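Local coordinates for Lys-gingipain W83 (Porphyromonas gingivalis, PDB 6I9A), which acts as a secreted cysteine protease that cleaves proteins after lysine and may serve as a virulence factor in periodontal disease, at residues Y197-N205 against P225-T236; K373-A381 against S391-Y399. All coordinates share one frame; numbering follows the deposited sequence.

Contact 1. Residues Y197-N205 against P225-T236; sequences YTGCYSHLN and PLLTTSQLKALT. With GOL (glycerol), chain M.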
# COMPACT_ATOMS: atom_id res chain seq x y z
N TYR A 197 -3.28 -21.51 19.27
CA TYR A 197 -2.75 -20.23 18.76
C TYR A 197 -1.91 -19.48 19.78
O TYR A 197 -1.43 -18.38 19.48
CB TYR A 197 -3.92 -19.34 18.33
CG TYR A 197 -4.67 -19.89 17.13
CD1 TYR A 197 -4.11 -19.84 15.85
CD2 TYR A 197 -5.92 -20.48 17.29
CE1 TYR A 197 -4.80 -20.31 14.74
CE2 TYR A 197 -6.63 -20.95 16.18
CZ TYR A 197 -6.05 -20.87 14.91
OH TYR A 197 -6.77 -21.36 13.85
N THR A 198 -1.80 -20.03 20.98
CA THR A 198 -1.12 -19.38 22.09
C THR A 198 0.20 -18.73 21.70
O THR A 198 1.04 -19.39 21.06
CB THR A 198 -0.84 -20.43 23.15
OG1 THR A 198 -2.02 -21.21 23.35
CG2 THR A 198 -0.40 -19.79 24.44
N GLY A 199 0.31 -17.45 22.01
CA GLY A 199 1.54 -16.69 21.79
C GLY A 199 1.73 -16.18 20.37
O GLY A 199 2.75 -15.54 20.09
N CYS A 200 0.75 -16.37 19.49
CA CYS A 200 0.97 -16.00 18.08
C CYS A 200 1.20 -14.51 17.86
O CYS A 200 1.87 -14.17 16.89
CB CYS A 200 -0.18 -16.50 17.20
SG CYS A 200 -1.80 -15.79 17.60
N TYR A 201 0.67 -13.63 18.70
CA TYR A 201 0.86 -12.19 18.46
C TYR A 201 2.11 -11.63 19.15
O TYR A 201 2.44 -10.47 18.92
CB TYR A 201 -0.39 -11.41 18.85
CG TYR A 201 -1.58 -11.82 17.98
CD1 TYR A 201 -1.53 -11.69 16.59
CD2 TYR A 201 -2.75 -12.32 18.55
CE1 TYR A 201 -2.61 -12.02 15.79
CE2 TYR A 201 -3.84 -12.67 17.76
CZ TYR A 201 -3.76 -12.52 16.38
OH TYR A 201 -4.82 -12.84 15.57
N SER A 202 2.85 -12.46 19.89
CA SER A 202 4.13 -12.00 20.45
C SER A 202 5.07 -11.51 19.37
O SER A 202 5.87 -10.57 19.57
CB SER A 202 4.81 -13.16 21.19
OG SER A 202 4.14 -13.36 22.41
N HIS A 203 4.98 -12.15 18.20
CA HIS A 203 5.88 -11.85 17.08
C HIS A 203 5.66 -10.43 16.52
O HIS A 203 6.58 -9.86 15.95
CB HIS A 203 5.71 -12.91 15.98
CG HIS A 203 5.78 -14.30 16.53
ND1 HIS A 203 6.90 -14.79 17.15
CD2 HIS A 203 4.83 -15.27 16.52
CE1 HIS A 203 6.60 -16.04 17.51
NE2 HIS A 203 5.36 -16.36 17.16
N LEU A 204 4.47 -9.85 16.75
CA LEU A 204 4.28 -8.46 16.33
C LEU A 204 5.13 -7.52 17.15
O LEU A 204 5.55 -6.48 16.64
CB LEU A 204 2.82 -8.05 16.53
CG LEU A 204 1.77 -8.82 15.68
CD1 LEU A 204 0.40 -8.25 15.98
CD2 LEU A 204 2.08 -8.71 14.17
N ASN A 205 5.45 -7.90 18.39
CA ASN A 205 6.30 -7.10 19.25
C ASN A 205 7.76 -7.27 18.92
O ASN A 205 8.51 -6.29 18.85
CB ASN A 205 6.09 -7.51 20.71
CG ASN A 205 4.77 -7.12 21.24
OD1 ASN A 205 4.26 -6.02 20.97
ND2 ASN A 205 4.17 -8.01 22.01
N PRO A 225 -7.48 -16.30 16.50
CA PRO A 225 -7.00 -15.81 17.80
C PRO A 225 -7.20 -14.30 17.95
O PRO A 225 -7.04 -13.53 16.99
CB PRO A 225 -5.51 -16.17 17.79
CG PRO A 225 -5.15 -16.31 16.32
CD PRO A 225 -6.40 -16.91 15.73
N LEU A 226 -7.56 -13.88 19.15
CA LEU A 226 -7.98 -12.54 19.40
C LEU A 226 -6.84 -11.53 19.50
O LEU A 226 -5.88 -11.69 20.28
CB LEU A 226 -8.78 -12.52 20.73
CG LEU A 226 -9.36 -11.17 21.16
CD1 LEU A 226 -10.49 -10.71 20.19
CD2 LEU A 226 -9.94 -11.25 22.58
N LEU A 227 -6.99 -10.44 18.74
CA LEU A 227 -6.10 -9.27 18.82
C LEU A 227 -6.99 -8.07 18.75
O LEU A 227 -7.57 -7.78 17.69
CB LEU A 227 -5.08 -9.27 17.69
CG LEU A 227 -4.08 -8.11 17.68
CD1 LEU A 227 -3.16 -8.14 18.91
CD2 LEU A 227 -3.26 -8.12 16.39
N THR A 228 -7.14 -7.38 19.85
CA THR A 228 -8.06 -6.24 19.90
C THR A 228 -7.35 -4.90 19.69
O THR A 228 -6.13 -4.80 19.86
CB THR A 228 -8.77 -6.16 21.26
OG1 THR A 228 -7.77 -5.84 22.23
CG2 THR A 228 -9.49 -7.47 21.62
N THR A 229 -8.14 -3.83 19.48
CA THR A 229 -7.57 -2.46 19.39
C THR A 229 -6.85 -2.10 20.71
O THR A 229 -5.79 -1.43 20.69
CB THR A 229 -8.66 -1.44 19.01
OG1 THR A 229 -9.80 -1.58 19.86
CG2 THR A 229 -9.06 -1.54 17.55
N SER A 230 -7.38 -2.53 21.87
CA SER A 230 -6.70 -2.23 23.13
C SER A 230 -5.31 -2.90 23.16
O SER A 230 -4.33 -2.30 23.60
CB SER A 230 -7.56 -2.67 24.31
OG SER A 230 -8.68 -1.80 24.40
N GLN A 231 -5.20 -4.12 22.63
CA GLN A 231 -3.92 -4.82 22.56
C GLN A 231 -2.97 -4.17 21.54
O GLN A 231 -1.76 -4.09 21.77
CB GLN A 231 -4.16 -6.29 22.22
CG GLN A 231 -4.72 -7.04 23.44
CD GLN A 231 -5.21 -8.41 23.12
OE1 GLN A 231 -5.71 -8.70 22.05
NE2 GLN A 231 -5.13 -9.31 24.10
N LEU A 232 -3.53 -3.61 20.45
CA LEU A 232 -2.67 -2.90 19.49
C LEU A 232 -1.98 -1.73 20.18
O LEU A 232 -0.81 -1.43 19.87
CB LEU A 232 -3.49 -2.35 18.33
CG LEU A 232 -4.14 -3.41 17.44
CD1 LEU A 232 -4.94 -2.71 16.32
CD2 LEU A 232 -3.08 -4.37 16.81
N LYS A 233 -2.67 -1.05 21.09
CA LYS A 233 -2.10 0.12 21.75
C LYS A 233 -0.94 -0.24 22.68
O LYS A 233 -0.16 0.63 23.08
CB LYS A 233 -3.21 0.85 22.51
CG LYS A 233 -4.23 1.48 21.55
CD LYS A 233 -5.46 1.96 22.32
CE LYS A 233 -6.56 2.40 21.34
NZ LYS A 233 -7.77 2.91 22.07
N ALA A 234 -0.85 -1.53 23.07
CA ALA A 234 0.19 -2.04 23.96
C ALA A 234 1.31 -2.76 23.22
O ALA A 234 2.20 -3.30 23.88
CB ALA A 234 -0.45 -2.98 24.98
N LEU A 235 1.33 -2.76 21.85
CA LEU A 235 2.46 -3.33 21.11
C LEU A 235 3.77 -2.60 21.47
O LEU A 235 3.75 -1.42 21.86
CB LEU A 235 2.21 -3.23 19.61
CG LEU A 235 1.12 -4.18 19.08
CD1 LEU A 235 0.79 -3.78 17.64
CD2 LEU A 235 1.62 -5.63 19.09
N THR A 236 4.89 -3.30 21.30
CA THR A 236 6.18 -2.74 21.70
C THR A 236 7.16 -2.73 20.53
O THR A 236 8.38 -2.58 20.76
CB THR A 236 6.76 -3.59 22.87
OG1 THR A 236 7.06 -4.88 22.35
CG2 THR A 236 5.84 -3.68 24.07
C1 GOL M . 0.62 -9.41 21.66
O1 GOL M . 1.07 -10.60 22.30
C2 GOL M . 0.30 -8.36 22.70
O2 GOL M . 1.47 -8.09 23.46
C3 GOL M . -0.20 -7.08 22.08
O3 GOL M . -0.57 -6.16 23.11
O HOH W 1 10.20 -4.84 20.63

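Contact 2. Residues K373-A381 against S391-Y399; sequences KTNTYTLPA and SIQASAGSY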
# COMPACT_ATOMS: atom_id res chain seq x y z
N LYS A 373 17.91 -5.40 -1.08
CA LYS A 373 19.24 -5.38 -1.66
C LYS A 373 19.86 -4.01 -1.60
O LYS A 373 19.20 -2.99 -1.45
CB LYS A 373 19.15 -5.84 -3.12
CG LYS A 373 18.74 -7.34 -3.20
CD LYS A 373 18.50 -7.84 -4.60
CE LYS A 373 17.14 -7.48 -5.17
NZ LYS A 373 16.04 -7.41 -4.17
N THR A 374 21.19 -3.97 -1.75
CA THR A 374 21.93 -2.73 -1.81
C THR A 374 22.07 -2.35 -3.28
O THR A 374 22.52 -3.18 -4.09
CB THR A 374 23.30 -2.90 -1.12
OG1 THR A 374 23.05 -3.18 0.26
CG2 THR A 374 24.14 -1.61 -1.18
N ASN A 375 21.69 -1.13 -3.63
CA ASN A 375 21.69 -0.74 -5.03
C ASN A 375 23.10 -0.35 -5.47
O ASN A 375 23.99 -0.11 -4.64
CB ASN A 375 20.69 0.47 -5.21
CG ASN A 375 20.03 0.44 -6.58
OD1 ASN A 375 20.54 -0.20 -7.50
ND2 ASN A 375 18.91 1.16 -6.73
N THR A 376 23.27 -0.22 -6.79
CA THR A 376 24.49 0.25 -7.44
C THR A 376 24.13 1.54 -8.15
O THR A 376 23.00 1.68 -8.65
CB THR A 376 25.04 -0.78 -8.40
OG1 THR A 376 24.10 -0.97 -9.46
CG2 THR A 376 25.40 -2.09 -7.71
N TYR A 377 25.06 2.51 -8.17
CA TYR A 377 24.77 3.78 -8.82
C TYR A 377 26.06 4.53 -9.00
O TYR A 377 27.06 4.25 -8.32
CB TYR A 377 23.76 4.60 -7.96
CG TYR A 377 24.34 5.01 -6.63
CD1 TYR A 377 24.95 6.25 -6.48
CD2 TYR A 377 24.32 4.15 -5.55
CE1 TYR A 377 25.54 6.62 -5.28
CE2 TYR A 377 24.89 4.51 -4.33
CZ TYR A 377 25.51 5.75 -4.21
OH TYR A 377 26.08 6.13 -3.01
N THR A 378 26.01 5.50 -9.90
CA THR A 378 27.09 6.48 -10.10
C THR A 378 26.43 7.83 -10.26
O THR A 378 25.59 8.02 -11.15
CB THR A 378 27.96 6.15 -11.35
OG1 THR A 378 28.46 4.83 -11.22
CG2 THR A 378 29.14 7.14 -11.49
N LEU A 379 26.83 8.77 -9.42
CA LEU A 379 26.37 10.14 -9.54
C LEU A 379 27.39 10.95 -10.33
O LEU A 379 28.60 10.76 -10.16
CB LEU A 379 26.21 10.77 -8.14
CG LEU A 379 25.21 10.11 -7.20
CD1 LEU A 379 25.03 10.94 -5.95
CD2 LEU A 379 23.85 9.83 -7.89
N PRO A 380 26.93 11.90 -11.15
CA PRO A 380 27.90 12.82 -11.79
C PRO A 380 28.53 13.74 -10.76
O PRO A 380 27.92 14.03 -9.71
CB PRO A 380 27.03 13.61 -12.79
CG PRO A 380 25.66 13.63 -12.15
CD PRO A 380 25.53 12.28 -11.46
N ALA A 381 29.75 14.23 -11.05
CA ALA A 381 30.43 15.15 -10.12
C ALA A 381 29.71 16.49 -10.01
O ALA A 381 29.78 17.14 -8.98
CB ALA A 381 31.86 15.38 -10.59
N SER A 391 22.16 12.55 -17.11
CA SER A 391 22.29 11.09 -17.00
C SER A 391 22.81 10.77 -15.62
O SER A 391 23.76 11.37 -15.13
CB SER A 391 23.23 10.57 -18.09
OG SER A 391 24.51 11.19 -18.04
N ILE A 392 22.17 9.76 -14.98
CA ILE A 392 22.55 9.25 -13.69
C ILE A 392 22.52 7.73 -13.84
O ILE A 392 21.56 7.23 -14.41
CB ILE A 392 21.67 9.81 -12.53
CG1 ILE A 392 21.93 11.34 -12.39
CG2 ILE A 392 21.97 9.06 -11.27
CD1 ILE A 392 21.22 12.10 -11.28
N GLN A 393 23.56 7.03 -13.39
CA GLN A 393 23.53 5.59 -13.57
C GLN A 393 23.08 4.91 -12.28
O GLN A 393 23.44 5.32 -11.19
CB GLN A 393 24.86 5.07 -14.10
CG GLN A 393 25.22 5.69 -15.46
CD GLN A 393 25.74 7.11 -15.35
OE1 GLN A 393 26.39 7.48 -14.36
NE2 GLN A 393 25.49 7.93 -16.37
N ALA A 394 22.27 3.86 -12.45
CA ALA A 394 21.74 3.08 -11.34
C ALA A 394 21.27 1.76 -11.88
O ALA A 394 21.06 1.63 -13.08
CB ALA A 394 20.60 3.82 -10.64
N SER A 395 21.09 0.76 -11.01
CA SER A 395 20.65 -0.52 -11.53
C SER A 395 19.37 -0.41 -12.34
O SER A 395 18.48 0.40 -12.01
CB SER A 395 20.48 -1.58 -10.44
OG SER A 395 19.37 -1.26 -9.60
N ALA A 396 19.26 -1.23 -13.38
CA ALA A 396 18.11 -1.21 -14.27
C ALA A 396 16.79 -1.22 -13.49
O ALA A 396 16.56 -2.08 -12.65
CB ALA A 396 18.16 -2.38 -15.23
N GLY A 397 15.92 -0.28 -13.83
CA GLY A 397 14.62 -0.18 -13.18
C GLY A 397 14.57 0.79 -12.03
O GLY A 397 13.48 1.10 -11.56
N SER A 398 15.74 1.26 -11.54
CA SER A 398 15.73 2.22 -10.46
C SER A 398 15.14 3.54 -10.89
O SER A 398 15.27 3.95 -12.06
CB SER A 398 17.15 2.49 -9.98
OG SER A 398 17.76 1.31 -9.44
N TYR A 399 14.49 4.22 -9.96
CA TYR A 399 13.84 5.52 -10.19
C TYR A 399 14.68 6.59 -9.50
O TYR A 399 14.92 6.52 -8.28
CB TYR A 399 12.43 5.44 -9.65
CG TYR A 399 11.54 6.64 -9.92
CD1 TYR A 399 11.35 7.12 -11.23
CD2 TYR A 399 10.78 7.21 -8.91
CE1 TYR A 399 10.44 8.14 -11.50
CE2 TYR A 399 9.87 8.23 -9.17
CZ TYR A 399 9.70 8.68 -10.46
OH TYR A 399 8.76 9.65 -10.70

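Contact 1. Residues Y197-N205 against P225-T236
The Tyr201 side chain reaches across to Pro225, Leu226 and Leu227. CB rests against a glycerol, probably carried over from crystallisation, 3.6 Å from its C1. CG stands anti to the carbonyl carbon (chi1 -63°), which carries the ring across to residues 225-227. There CB of Leu227 sits over one face, offset toward the rim, 3.6 Å from CE2, while SG of Cys200 lies over the centre of the opposite face. Tyr201 CD1 and CE1 meet Leu227 CD2, while Tyr201 CD2 and CE2 run past the carbonyl O of Leu226. At the tip, OH donates to O of Pro225 at 2.7 Å, approaching from above the carbonyl plane.

Pro225, which follows a cis peptide bond, puts its CD over the face of Tyr197 in a CH-pi contact, 3.6 Å from the ring centroid. The hydroxyl of that ring bonds to O of Ala157. Farther along, Leu204 CD1 and Leu227 CD2 meet tip to tip, and the short helix 202-206 brings up Asn205, whose OD1 takes the N-H of Thr236 at 2.8 Å. Asn205 ND2 turns to glycerol O2.

The side chain of Pro225 is about 9 Å from that of His216, the probable proton donor of the active site. The chemistry is thus an apolar seam with a polar bond near each end: Tyr201 and Asn205 satisfy two backbone groups of 225-236.

Contact 2. Residues K373-A381 against S391-Y399
Asn375 and Ser395 make the polar end of a beta hairpin in the C-terminal Ig-like domain, where strand 377-378 runs antiparallel beside strand 389-394. The Asn375 amide grips two serines: OD1 accepts from Ser395 OG at 2.6 Å, and ND2 donates to Ser398 OG at 2.9 Å, nearly straight at 173° and in the amide plane. Next to it the backbones take over. Ser395 N bonds to O of Thr376, Tyr377 and Ala394 face each other as a non-hydrogen-bonded pair, and Thr378 and Gln393 form a hydrogen-bonded pair, with Thr378 N 2.9 Å from Gln393 O. Beyond them the seam turns apolar: Leu379 CD2 lies across Ile392 CG2 at 3.9 Å, and Pro380 CD meets Ile392 CG1 at 3.8 Å.

A second shell sets these groups. The type II turn from Ser395 to Ser398 brings both hydroxyls within range of one amide, and Ser395 OG, held between its own backbone N and carbonyl carbon (chi1 69°), also hydrogen-bonds to Arg440 NH1. Ile438 of strand 432-439 packs on Asn375, Tyr377, Ala394 and Ser398, and Tyr377, Leu379 and Pro380 pack on strand 446-452. Two acceptors fix the turn and the amide: Ser395 O takes both N and OG of Ser398, while Asn375 OD1 also receives Thr376 N, 2.8 Å away.

Overall arrangement
Contact 1 comes first along the chain and closes before contact 2 opens; their centres are 40 Å apart and their nearest atoms about 21 Å, so they do not touch. Contact 1 belongs to the peptidase C25 domain, where Cys200, Tyr201, Leu204 and Pro225 pack on strand 152-157 of the mixed six-stranded sheet, and strand 226-228 lies beside strand 221-223 in a small antiparallel sheet. Contact 2 pairs strand 377-378, an edge strand of the Ig-like domain's antiparallel sheet, with strand 389-394. The two share no sheet or helix. One thus joins parts of the fold near the inhibitor-bound catalytic side, whereas the other joins the first two strands of the Ig-like domain, away from the annotated sites.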